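Local coordinates for cytoplasmic export protein 1 (PDB 3VWA) that belongs to the nuclear tRNA export machinery, binds tRNA, and may collect it from export receptors at the nuclear pore and deliver it to the translation machinery, at residues I241-E246 and L259-N264; E294-L299 and P323-V328; K206-N211 and E233-N238. All coordinates share one frame; numbering follows the deposited sequence.

Contact 1: I241-E246 and L259-N264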
loop_
_atom_site.group_PDB
_atom_site.type_symbol
_atom_site.label_atom_id
_atom_site.label_comp_id
_atom_site.label_asym_id
_atom_site.label_seq_id
_atom_site.Cartn_x
_atom_site.Cartn_y
_atom_site.Cartn_z
ATOM N N ILE A 241 11.213 -12.065 -12.792
ATOM C CA ILE A 241 11.626 -11.700 -14.131
ATOM C C ILE A 241 10.528 -12.075 -15.157
ATOM O O ILE A 241 10.119 -11.244 -15.991
ATOM C CB ILE A 241 12.982 -12.327 -14.480
ATOM C CG1 ILE A 241 14.066 -11.605 -13.683
ATOM C CG2 ILE A 241 13.260 -12.206 -15.981
ATOM C CD1 ILE A 241 15.468 -12.046 -14.015
ATOM N N ASN A 242 10.025 -13.309 -15.051
ATOM C CA ASN A 242 8.928 -13.763 -15.911
ATOM C C ASN A 242 7.627 -13.005 -15.638
ATOM O O ASN A 242 6.901 -12.635 -16.542
ATOM C CB ASN A 242 8.690 -15.268 -15.744
ATOM C CG ASN A 242 9.914 -16.106 -16.135
ATOM O OD1 ASN A 242 10.762 -16.427 -15.293
ATOM N ND2 ASN A 242 10.026 -16.436 -17.437
ATOM N N PHE A 243 7.292 -12.798 -14.384
ATOM C CA PHE A 243 6.014 -12.175 -14.136
ATOM C C PHE A 243 5.964 -10.712 -14.673
ATOM O O PHE A 243 4.958 -10.263 -15.235
ATOM C CB PHE A 243 5.631 -12.308 -12.684
ATOM C CG PHE A 243 4.402 -11.570 -12.327
ATOM C CD1 PHE A 243 3.158 -12.041 -12.729
ATOM C CD2 PHE A 243 4.488 -10.354 -11.672
ATOM C CE1 PHE A 243 2.041 -11.321 -12.435
ATOM C CE2 PHE A 243 3.365 -9.640 -11.341
ATOM C CZ PHE A 243 2.134 -10.124 -11.730
ATOM N N TYR A 244 7.081 -10.020 -14.541
ATOM C CA TYR A 244 7.213 -8.689 -14.981
ATOM C C TYR A 244 7.007 -8.590 -16.522
ATOM O O TYR A 244 6.378 -7.697 -16.996
ATOM C CB TYR A 244 8.593 -8.200 -14.562
ATOM C CG TYR A 244 8.941 -6.857 -15.137
ATOM C CD1 TYR A 244 8.310 -5.694 -14.675
ATOM C CD2 TYR A 244 9.875 -6.751 -16.158
ATOM C CE1 TYR A 244 8.611 -4.465 -15.201
ATOM C CE2 TYR A 244 10.199 -5.519 -16.695
ATOM C CZ TYR A 244 9.539 -4.381 -16.191
ATOM O OH TYR A 244 9.847 -3.145 -16.670
ATOM N N GLN A 245 7.538 -9.527 -17.276
ATOM C CA GLN A 245 7.294 -9.587 -18.686
ATOM C C GLN A 245 5.796 -9.719 -19.055
ATOM O O GLN A 245 5.344 -9.054 -20.004
ATOM C CB GLN A 245 8.145 -10.682 -19.341
ATOM C CG GLN A 245 7.981 -10.772 -20.844
ATOM C CD GLN A 245 8.626 -12.001 -21.462
ATOM O OE1 GLN A 245 9.657 -12.493 -20.986
ATOM N NE2 GLN A 245 8.026 -12.494 -22.545
ATOM N N GLU A 246 5.061 -10.570 -18.328
ATOM C CA GLU A 246 3.612 -10.689 -18.469
ATOM C C GLU A 246 2.945 -9.359 -18.176
ATOM O O GLU A 246 2.100 -8.894 -18.949
ATOM C CB GLU A 246 3.022 -11.718 -17.482
ATOM C CG GLU A 246 3.235 -13.175 -17.798
ATOM C CD GLU A 246 2.723 -14.059 -16.669
ATOM O OE1 GLU A 246 1.504 -14.317 -16.587
ATOM O OE2 GLU A 246 3.552 -14.510 -15.848
ATOM N N LEU A 259 -6.537 -12.040 -17.381
ATOM C CA LEU A 259 -6.984 -12.850 -16.291
ATOM C C LEU A 259 -5.974 -13.963 -15.943
ATOM O O LEU A 259 -5.826 -14.324 -14.753
ATOM C CB LEU A 259 -8.275 -13.559 -16.704
ATOM C CG LEU A 259 -9.419 -13.675 -15.708
ATOM C CD1 LEU A 259 -10.288 -14.917 -16.011
ATOM C CD2 LEU A 259 -9.015 -13.646 -14.227
ATOM N N VAL A 260 -5.329 -14.554 -16.953
ATOM C CA VAL A 260 -4.269 -15.524 -16.649
ATOM C C VAL A 260 -3.085 -14.857 -15.876
ATOM O O VAL A 260 -2.548 -15.427 -14.924
ATOM C CB VAL A 260 -3.715 -16.209 -17.882
ATOM C CG1 VAL A 260 -2.430 -16.997 -17.528
ATOM C CG2 VAL A 260 -4.774 -17.152 -18.499
ATOM N N VAL A 261 -2.666 -13.682 -16.329
ATOM C CA VAL A 261 -1.610 -12.898 -15.671
ATOM C C VAL A 261 -1.933 -12.671 -14.192
ATOM O O VAL A 261 -1.095 -12.888 -13.320
ATOM C CB VAL A 261 -1.447 -11.535 -16.326
ATOM C CG1 VAL A 261 -0.405 -10.679 -15.547
ATOM C CG2 VAL A 261 -1.070 -11.728 -17.805
HETATM N N MSE A 262 -3.150 -12.243 -13.922
HETATM C CA MSE A 262 -3.620 -12.128 -12.530
HETATM C C MSE A 262 -3.714 -13.465 -11.838
HETATM O O MSE A 262 -3.420 -13.549 -10.684
HETATM C CB MSE A 262 -4.971 -11.408 -12.471
HETATM C CG MSE A 262 -4.871 -9.927 -12.863
HETATM SE SE MSE A 262 -3.204 -8.958 -12.298
HETATM C CE MSE A 262 -1.655 -10.071 -12.269
ATOM N N SER A 263 -4.172 -14.509 -12.524
ATOM C CA SER A 263 -4.084 -15.868 -11.976
ATOM C C SER A 263 -2.669 -16.329 -11.628
ATOM O O SER A 263 -2.436 -17.008 -10.587
ATOM C CB SER A 263 -4.744 -16.834 -12.929
ATOM O OG SER A 263 -6.112 -16.460 -12.916
ATOM N N ASN A 264 -1.724 -15.955 -12.469
ATOM C CA ASN A 264 -0.318 -16.213 -12.179
ATOM C C ASN A 264 0.128 -15.406 -10.955
ATOM O O ASN A 264 0.837 -15.918 -10.072
ATOM C CB ASN A 264 0.550 -15.859 -13.384
ATOM C CG ASN A 264 0.492 -16.925 -14.428
ATOM O OD1 ASN A 264 0.073 -18.042 -14.129
ATOM N ND2 ASN A 264 0.932 -16.612 -15.661
#
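The F243 ring meets helix 255-271 at its edge: V261 O and the terminal methyl CE of selenomethionine M262 both lie near the ring plane, beside its outer rim. F243 CE1 comes to 3.6 Å from V261 O, so an aromatic C-H rim is set against a backbone carbonyl, and F243 CZ lies 3.8 Å from M262 CE. With CG anti to the backbone N (chi1 174°), the F243 ring swings in toward the partner helix. M262 starts out pointing away, but its chain bends at chi2 and chi3 and brings CE back, crossing the phenyl group at about a right angle.

The polar part of the contact pairs two flat groups, the E246 carboxylate and the N264 amide, turned 78° apart. N264 ND2 donates to E246 OE1 over a short 2.5 Å, fairly straight at 161°. OE1 lies close to the amide plane, whereas the donor approaches from above the carboxylate plane. E246 lies along V261, with CB 4.1 Å from V261 CG1; beyond CG its chain is extended and brings OE1 to 3.5 Å from V261 CA. The bond thus closes the more exposed margin beside a buried apolar patch.

The two helices run nearly antiparallel, their local axes 10.4 Å apart. Helix 239-248 packs I241 and Y244 on helix 106-122 of the kinase-like part, while M262 of helix 255-271 touches helices 283-303 and 321-335, so the contact lies where that part passes into the helical array.

Contact 2: E294-L299 and P323-V328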
loop_
_atom_site.group_PDB
_atom_site.type_symbol
_atom_site.label_atom_id
_atom_site.label_comp_id
_atom_site.label_asym_id
_atom_site.label_seq_id
_atom_site.Cartn_x
_atom_site.Cartn_y
_atom_site.Cartn_z
ATOM N N GLU A 294 -8.328 -2.804 -11.630
ATOM C CA GLU A 294 -9.042 -2.739 -12.911
ATOM C C GLU A 294 -9.671 -4.074 -13.291
ATOM O O GLU A 294 -10.813 -4.131 -13.782
ATOM C CB GLU A 294 -8.093 -2.267 -14.040
ATOM C CG GLU A 294 -7.963 -0.760 -14.126
ATOM C CD GLU A 294 -9.337 -0.121 -14.232
ATOM O OE1 GLU A 294 -10.133 -0.554 -15.115
ATOM O OE2 GLU A 294 -9.620 0.768 -13.395
ATOM N N ILE A 295 -8.921 -5.168 -13.098
ATOM C CA ILE A 295 -9.460 -6.484 -13.482
ATOM C C ILE A 295 -10.580 -6.894 -12.569
ATOM O O ILE A 295 -11.555 -7.472 -13.035
ATOM C CB ILE A 295 -8.377 -7.556 -13.606
ATOM C CG1 ILE A 295 -7.614 -7.297 -14.906
ATOM C CG2 ILE A 295 -9.016 -8.975 -13.658
ATOM C CD1 ILE A 295 -6.108 -7.405 -14.751
ATOM N N ILE A 296 -10.480 -6.520 -11.287
ATOM C CA ILE A 296 -11.539 -6.777 -10.323
ATOM C C ILE A 296 -12.868 -6.073 -10.661
ATOM O O ILE A 296 -13.960 -6.682 -10.555
ATOM C CB ILE A 296 -11.151 -6.410 -8.858
ATOM C CG1 ILE A 296 -10.129 -7.427 -8.293
ATOM C CG2 ILE A 296 -12.393 -6.436 -7.989
ATOM C CD1 ILE A 296 -9.411 -6.966 -7.038
ATOM N N LYS A 297 -12.788 -4.799 -11.037
ATOM C CA LYS A 297 -14.008 -4.050 -11.431
ATOM C C LYS A 297 -14.691 -4.739 -12.605
ATOM O O LYS A 297 -15.910 -4.927 -12.589
ATOM C CB LYS A 297 -13.673 -2.598 -11.797
ATOM C CG LYS A 297 -13.168 -1.775 -10.625
ATOM C CD LYS A 297 -12.558 -0.451 -11.079
ATOM C CE LYS A 297 -11.984 0.313 -9.882
ATOM N NZ LYS A 297 -10.748 1.084 -10.236
ATOM N N LEU A 298 -13.914 -5.152 -13.604
ATOM C CA LEU A 298 -14.502 -5.867 -14.733
ATOM C C LEU A 298 -15.260 -7.098 -14.271
ATOM O O LEU A 298 -16.411 -7.305 -14.648
ATOM C CB LEU A 298 -13.485 -6.228 -15.824
ATOM C CG LEU A 298 -13.237 -5.291 -17.032
ATOM C CD1 LEU A 298 -14.520 -4.575 -17.477
ATOM C CD2 LEU A 298 -12.077 -4.298 -16.811
ATOM N N LEU A 299 -14.630 -7.909 -13.428
ATOM C CA LEU A 299 -15.264 -9.128 -12.946
ATOM C C LEU A 299 -16.549 -8.855 -12.149
ATOM O O LEU A 299 -17.461 -9.672 -12.134
ATOM C CB LEU A 299 -14.295 -9.874 -12.053
ATOM C CG LEU A 299 -13.018 -10.350 -12.695
ATOM C CD1 LEU A 299 -12.200 -10.954 -11.571
ATOM C CD2 LEU A 299 -13.346 -11.369 -13.772
ATOM N N PRO A 323 -10.258 -14.184 -4.206
ATOM C CA PRO A 323 -8.774 -14.197 -4.099
ATOM C C PRO A 323 -8.090 -12.907 -4.526
ATOM O O PRO A 323 -7.206 -12.455 -3.823
ATOM C CB PRO A 323 -8.324 -15.376 -4.974
ATOM C CG PRO A 323 -9.579 -16.094 -5.368
ATOM C CD PRO A 323 -10.780 -15.212 -5.111
ATOM N N PHE A 324 -8.505 -12.310 -5.656
ATOM C CA PHE A 324 -7.904 -11.092 -6.148
ATOM C C PHE A 324 -8.150 -9.943 -5.164
ATOM O O PHE A 324 -7.264 -9.142 -4.921
ATOM C CB PHE A 324 -8.478 -10.647 -7.544
ATOM C CG PHE A 324 -8.118 -11.568 -8.712
ATOM C CD1 PHE A 324 -7.391 -12.750 -8.532
ATOM C CD2 PHE A 324 -8.576 -11.260 -10.009
ATOM C CE1 PHE A 324 -7.049 -13.595 -9.618
ATOM C CE2 PHE A 324 -8.266 -12.082 -11.091
ATOM C CZ PHE A 324 -7.520 -13.266 -10.900
ATOM N N LEU A 325 -9.352 -9.845 -4.624
ATOM C CA LEU A 325 -9.679 -8.694 -3.740
ATOM C C LEU A 325 -8.857 -8.870 -2.465
ATOM O O LEU A 325 -8.448 -7.869 -1.824
ATOM C CB LEU A 325 -11.146 -8.739 -3.390
ATOM C CG LEU A 325 -12.140 -7.602 -3.546
ATOM C CD1 LEU A 325 -13.406 -7.934 -2.762
ATOM C CD2 LEU A 325 -11.619 -6.229 -3.113
ATOM N N ALA A 326 -8.605 -10.123 -2.072
ATOM C CA ALA A 326 -7.772 -10.407 -0.864
ATOM C C ALA A 326 -6.353 -9.867 -1.059
ATOM O O ALA A 326 -5.768 -9.212 -0.161
ATOM C CB ALA A 326 -7.769 -11.918 -0.506
ATOM N N ILE A 327 -5.835 -10.022 -2.268
ATOM C CA ILE A 327 -4.528 -9.494 -2.582
ATOM C C ILE A 327 -4.539 -7.995 -2.501
ATOM O O ILE A 327 -3.591 -7.373 -2.016
ATOM C CB ILE A 327 -4.142 -9.894 -4.005
ATOM C CG1 ILE A 327 -4.434 -11.382 -4.252
ATOM C CG2 ILE A 327 -2.739 -9.515 -4.376
ATOM C CD1 ILE A 327 -3.464 -12.337 -3.627
ATOM N N VAL A 328 -5.584 -7.377 -3.042
ATOM C CA VAL A 328 -5.568 -5.946 -3.146
ATOM C C VAL A 328 -5.660 -5.378 -1.702
ATOM O O VAL A 328 -4.931 -4.447 -1.352
ATOM C CB VAL A 328 -6.705 -5.452 -4.061
ATOM C CG1 VAL A 328 -7.156 -4.066 -3.674
ATOM C CG2 VAL A 328 -6.263 -5.445 -5.511
#
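Two roughly antiparallel helices of the helical array that leads into the HEAT repeats at 381-419 and 494-530, consistent with an alpha-solenoid, pack here through apolar side chains, with local axes 10.2 Å apart and their directions 145° apart. I296 and F324 carry the contact. They point at each other's helix and slide past one another in opposite directions, so that the flank of I296 lies against the base of F324: I296 CG1 is 3.7 Å from F324 CB.

F324 has CG anti to its carbonyl carbon, and a chi2 of 3° makes the ring plane nearly contain the CA-CB bond. I295 CG2 and I296 CG1 lie at the ring's edge, near its plane. I295 crosses it obliquely, its CG2 4.1 Å from F324 CE2; that methyl is the branch anti to the backbone N. L299, one turn further on, crosses F324 at about a right angle and sets CD1 4.0 Å from F324 CD2. The F324 ring is thus met by two successive turns of the partner helix, and M262 of helix 255-271 and L292 touch it as well.

L325 is turned mostly elsewhere, onto helices 342-351 and 355-368, which tie this pair to the next layer of the array. Within 294-299, K297 NZ makes a long, weak salt bridge to E294 OE2, its side chain lying against helix 342-351. The extended I296 chain (chi2 164°) drives its tip between L325 and V328: CD1 rests 3.7 Å from L325 CA and 3.8 Å from V328 CG2.

Contact 3: K206-N211 and E233-N238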
loop_
_atom_site.group_PDB
_atom_site.type_symbol
_atom_site.label_atom_id
_atom_site.label_comp_id
_atom_site.label_asym_id
_atom_site.label_seq_id
_atom_site.Cartn_x
_atom_site.Cartn_y
_atom_site.Cartn_z
ATOM N N LYS A 206 26.126 -17.815 -7.788
ATOM C CA LYS A 206 27.291 -18.636 -8.138
ATOM C C LYS A 206 27.461 -18.635 -9.642
ATOM O O LYS A 206 28.552 -18.356 -10.141
ATOM C CB LYS A 206 27.093 -20.068 -7.630
ATOM C CG LYS A 206 27.586 -20.334 -6.217
ATOM C CD LYS A 206 27.343 -19.169 -5.261
ATOM C CE LYS A 206 28.439 -19.077 -4.201
ATOM N NZ LYS A 206 29.804 -19.289 -4.779
ATOM N N ASP A 207 26.360 -18.880 -10.355
ATOM C CA ASP A 207 26.404 -18.968 -11.816
ATOM C C ASP A 207 26.491 -17.607 -12.503
ATOM O O ASP A 207 26.462 -17.524 -13.739
ATOM C CB ASP A 207 25.245 -19.811 -12.377
ATOM C CG ASP A 207 23.877 -19.281 -11.978
ATOM O OD1 ASP A 207 22.865 -19.922 -12.325
ATOM O OD2 ASP A 207 23.809 -18.244 -11.298
ATOM N N TRP A 208 26.611 -16.543 -11.715
ATOM C CA TRP A 208 26.876 -15.220 -12.286
ATOM C C TRP A 208 28.273 -14.755 -12.003
ATOM O O TRP A 208 28.700 -13.725 -12.515
ATOM C CB TRP A 208 25.864 -14.187 -11.764
ATOM C CG TRP A 208 24.460 -14.328 -12.351
ATOM C CD1 TRP A 208 23.912 -15.423 -13.054
ATOM C CD2 TRP A 208 23.383 -13.358 -12.280
ATOM N NE1 TRP A 208 22.605 -15.166 -13.431
ATOM C CE2 TRP A 208 22.231 -13.950 -13.006
ATOM C CE3 TRP A 208 23.253 -12.071 -11.739
ATOM C CZ2 TRP A 208 21.012 -13.270 -13.137
ATOM C CZ3 TRP A 208 22.024 -11.399 -11.895
ATOM C CH2 TRP A 208 20.937 -11.991 -12.552
ATOM N N ILE A 209 28.999 -15.490 -11.156
ATOM C CA ILE A 209 30.313 -15.011 -10.736
ATOM C C ILE A 209 31.241 -14.714 -11.912
ATOM O O ILE A 209 31.879 -13.659 -11.971
ATOM C CB ILE A 209 30.983 -15.934 -9.691
ATOM C CG1 ILE A 209 30.488 -15.575 -8.287
ATOM C CG2 ILE A 209 32.488 -15.758 -9.728
ATOM C CD1 ILE A 209 30.845 -16.601 -7.218
ATOM N N VAL A 210 31.290 -15.609 -12.882
ATOM C CA VAL A 210 32.334 -15.472 -13.878
ATOM C C VAL A 210 31.919 -14.392 -14.843
ATOM O O VAL A 210 32.743 -13.551 -15.246
ATOM C CB VAL A 210 32.621 -16.782 -14.622
ATOM C CG1 VAL A 210 33.369 -16.492 -15.915
ATOM C CG2 VAL A 210 33.407 -17.736 -13.721
ATOM N N ASN A 211 30.654 -14.431 -15.234
ATOM C CA ASN A 211 30.138 -13.440 -16.159
ATOM C C ASN A 211 30.395 -12.018 -15.657
ATOM O O ASN A 211 30.935 -11.188 -16.389
ATOM C CB ASN A 211 28.666 -13.715 -16.468
ATOM C CG ASN A 211 28.485 -14.997 -17.280
ATOM O OD1 ASN A 211 29.233 -15.239 -18.216
ATOM N ND2 ASN A 211 27.500 -15.821 -16.920
ATOM N N GLU A 233 20.711 -20.643 -14.785
ATOM C CA GLU A 233 19.606 -21.199 -14.011
ATOM C C GLU A 233 18.967 -20.096 -13.151
ATOM O O GLU A 233 17.758 -20.054 -13.011
ATOM C CB GLU A 233 20.074 -22.410 -13.183
ATOM C CG GLU A 233 19.010 -23.053 -12.281
ATOM C CD GLU A 233 17.758 -23.597 -13.012
ATOM O OE1 GLU A 233 16.670 -23.689 -12.369
ATOM O OE2 GLU A 233 17.835 -23.931 -14.226
ATOM N N THR A 234 19.793 -19.204 -12.607
ATOM C CA THR A 234 19.310 -18.087 -11.769
ATOM C C THR A 234 18.281 -17.230 -12.489
ATOM O O THR A 234 17.166 -17.008 -12.003
ATOM C CB THR A 234 20.485 -17.219 -11.323
ATOM O OG1 THR A 234 21.346 -18.027 -10.531
ATOM C CG2 THR A 234 20.042 -15.946 -10.523
ATOM N N TRP A 235 18.666 -16.775 -13.669
ATOM C CA TRP A 235 17.804 -15.974 -14.476
ATOM C C TRP A 235 16.473 -16.619 -14.753
ATOM O O TRP A 235 15.460 -15.954 -14.662
ATOM C CB TRP A 235 18.523 -15.605 -15.750
ATOM C CG TRP A 235 17.794 -14.600 -16.607
ATOM C CD1 TRP A 235 16.692 -14.836 -17.427
ATOM C CD2 TRP A 235 18.106 -13.172 -16.808
ATOM N NE1 TRP A 235 16.312 -13.704 -18.065
ATOM C CE2 TRP A 235 17.095 -12.670 -17.750
ATOM C CE3 TRP A 235 19.051 -12.306 -16.316
ATOM C CZ2 TRP A 235 17.076 -11.349 -18.191
ATOM C CZ3 TRP A 235 19.010 -10.975 -16.735
ATOM C CH2 TRP A 235 18.046 -10.511 -17.668
ATOM N N ARG A 236 16.465 -17.912 -15.071
ATOM C CA ARG A 236 15.289 -18.617 -15.573
ATOM C C ARG A 236 14.421 -19.054 -14.412
ATOM O O ARG A 236 13.241 -19.291 -14.583
ATOM C CB ARG A 236 15.710 -19.865 -16.377
ATOM C CG ARG A 236 16.368 -19.605 -17.738
ATOM C CD ARG A 236 16.524 -20.932 -18.500
ATOM N NE ARG A 236 17.028 -20.819 -19.882
ATOM C CZ ARG A 236 18.125 -21.440 -20.337
ATOM N NH1 ARG A 236 18.520 -21.290 -21.602
ATOM N NH2 ARG A 236 18.837 -22.217 -19.526
ATOM N N SER A 237 15.041 -19.212 -13.243
ATOM C CA SER A 237 14.359 -19.481 -11.962
ATOM C C SER A 237 13.613 -18.252 -11.397
ATOM O O SER A 237 12.668 -18.420 -10.614
ATOM C CB SER A 237 15.379 -19.923 -10.880
ATOM O OG SER A 237 15.820 -21.256 -11.129
ATOM N N ASN A 238 14.033 -17.040 -11.781
ATOM C CA ASN A 238 13.503 -15.863 -11.151
ATOM C C ASN A 238 12.054 -15.677 -11.604
ATOM O O ASN A 238 11.801 -15.371 -12.761
ATOM C CB ASN A 238 14.369 -14.673 -11.507
ATOM C CG ASN A 238 13.984 -13.441 -10.734
ATOM O OD1 ASN A 238 12.816 -13.178 -10.505
ATOM N ND2 ASN A 238 14.973 -12.690 -10.319
HETATM O O HOH W 1 22.991 -21.887 -14.284
#
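The polar part is carried by D207. Its carboxylate takes hold of T234 with both oxygens: T234 N donates to D207 OD1 at 3.2 Å (156°), and T234 OG1 donates to D207 OD2 at 2.6 Å. Both acceptors use their syn lone pairs, a bidentate grip that fixes the carboxylate's rotation. D207 reaches it with CG in the crowded position between backbone N and carbonyl carbon (chi1 58°). A water that donates to D207 OD1 (2.8 Å) and accepts from E233 N (2.6 Å) adds a bridge. At this N-terminal end of helix 233-237, first-turn N-H groups may stabilise the charge somewhat.

The apolar part is carried by W208. T234 CG2 sits over one face of its indole, 3.6 Å above the plane and offset toward the rim. W208 CZ2 approaches the edge of W235, 3.9 Å from W235 CE3, the two indoles crossing obliquely. W208 NE1 is held by T232 OG1.

The chain between D207 and T234 runs through helices 209-216 and 222-231, and W208, T234 and W235 also touch helix 106-122. A carboxylate gripping a helix's first turn here joins the residues just before helix 209-216 to the start of helix 233-237 in the helical lobe of the kinase-like domain.

Contacts 1 and 2 are buried and join neighbouring helices in near-antiparallel pairs; contact 3 lies at the surface, between the residues just before helix 209-216 and a short helix. Contact 2 is wholly apolar across its segments, contact 1 adds one amide-carboxylate bond at its margin, and contact 3 is led by a charged group and a bridging water. No helix is shared, but helices 255-271 and 283-303 follow each other, and M262 packs against I295 and F324. I241 CD1 touches the backbone oxygen of W235. Contacts 2 and 3 are about 17 Å apart at their nearest atoms; contact 1 touches both, consistent with its place at the passage from kinase-like part to helical array.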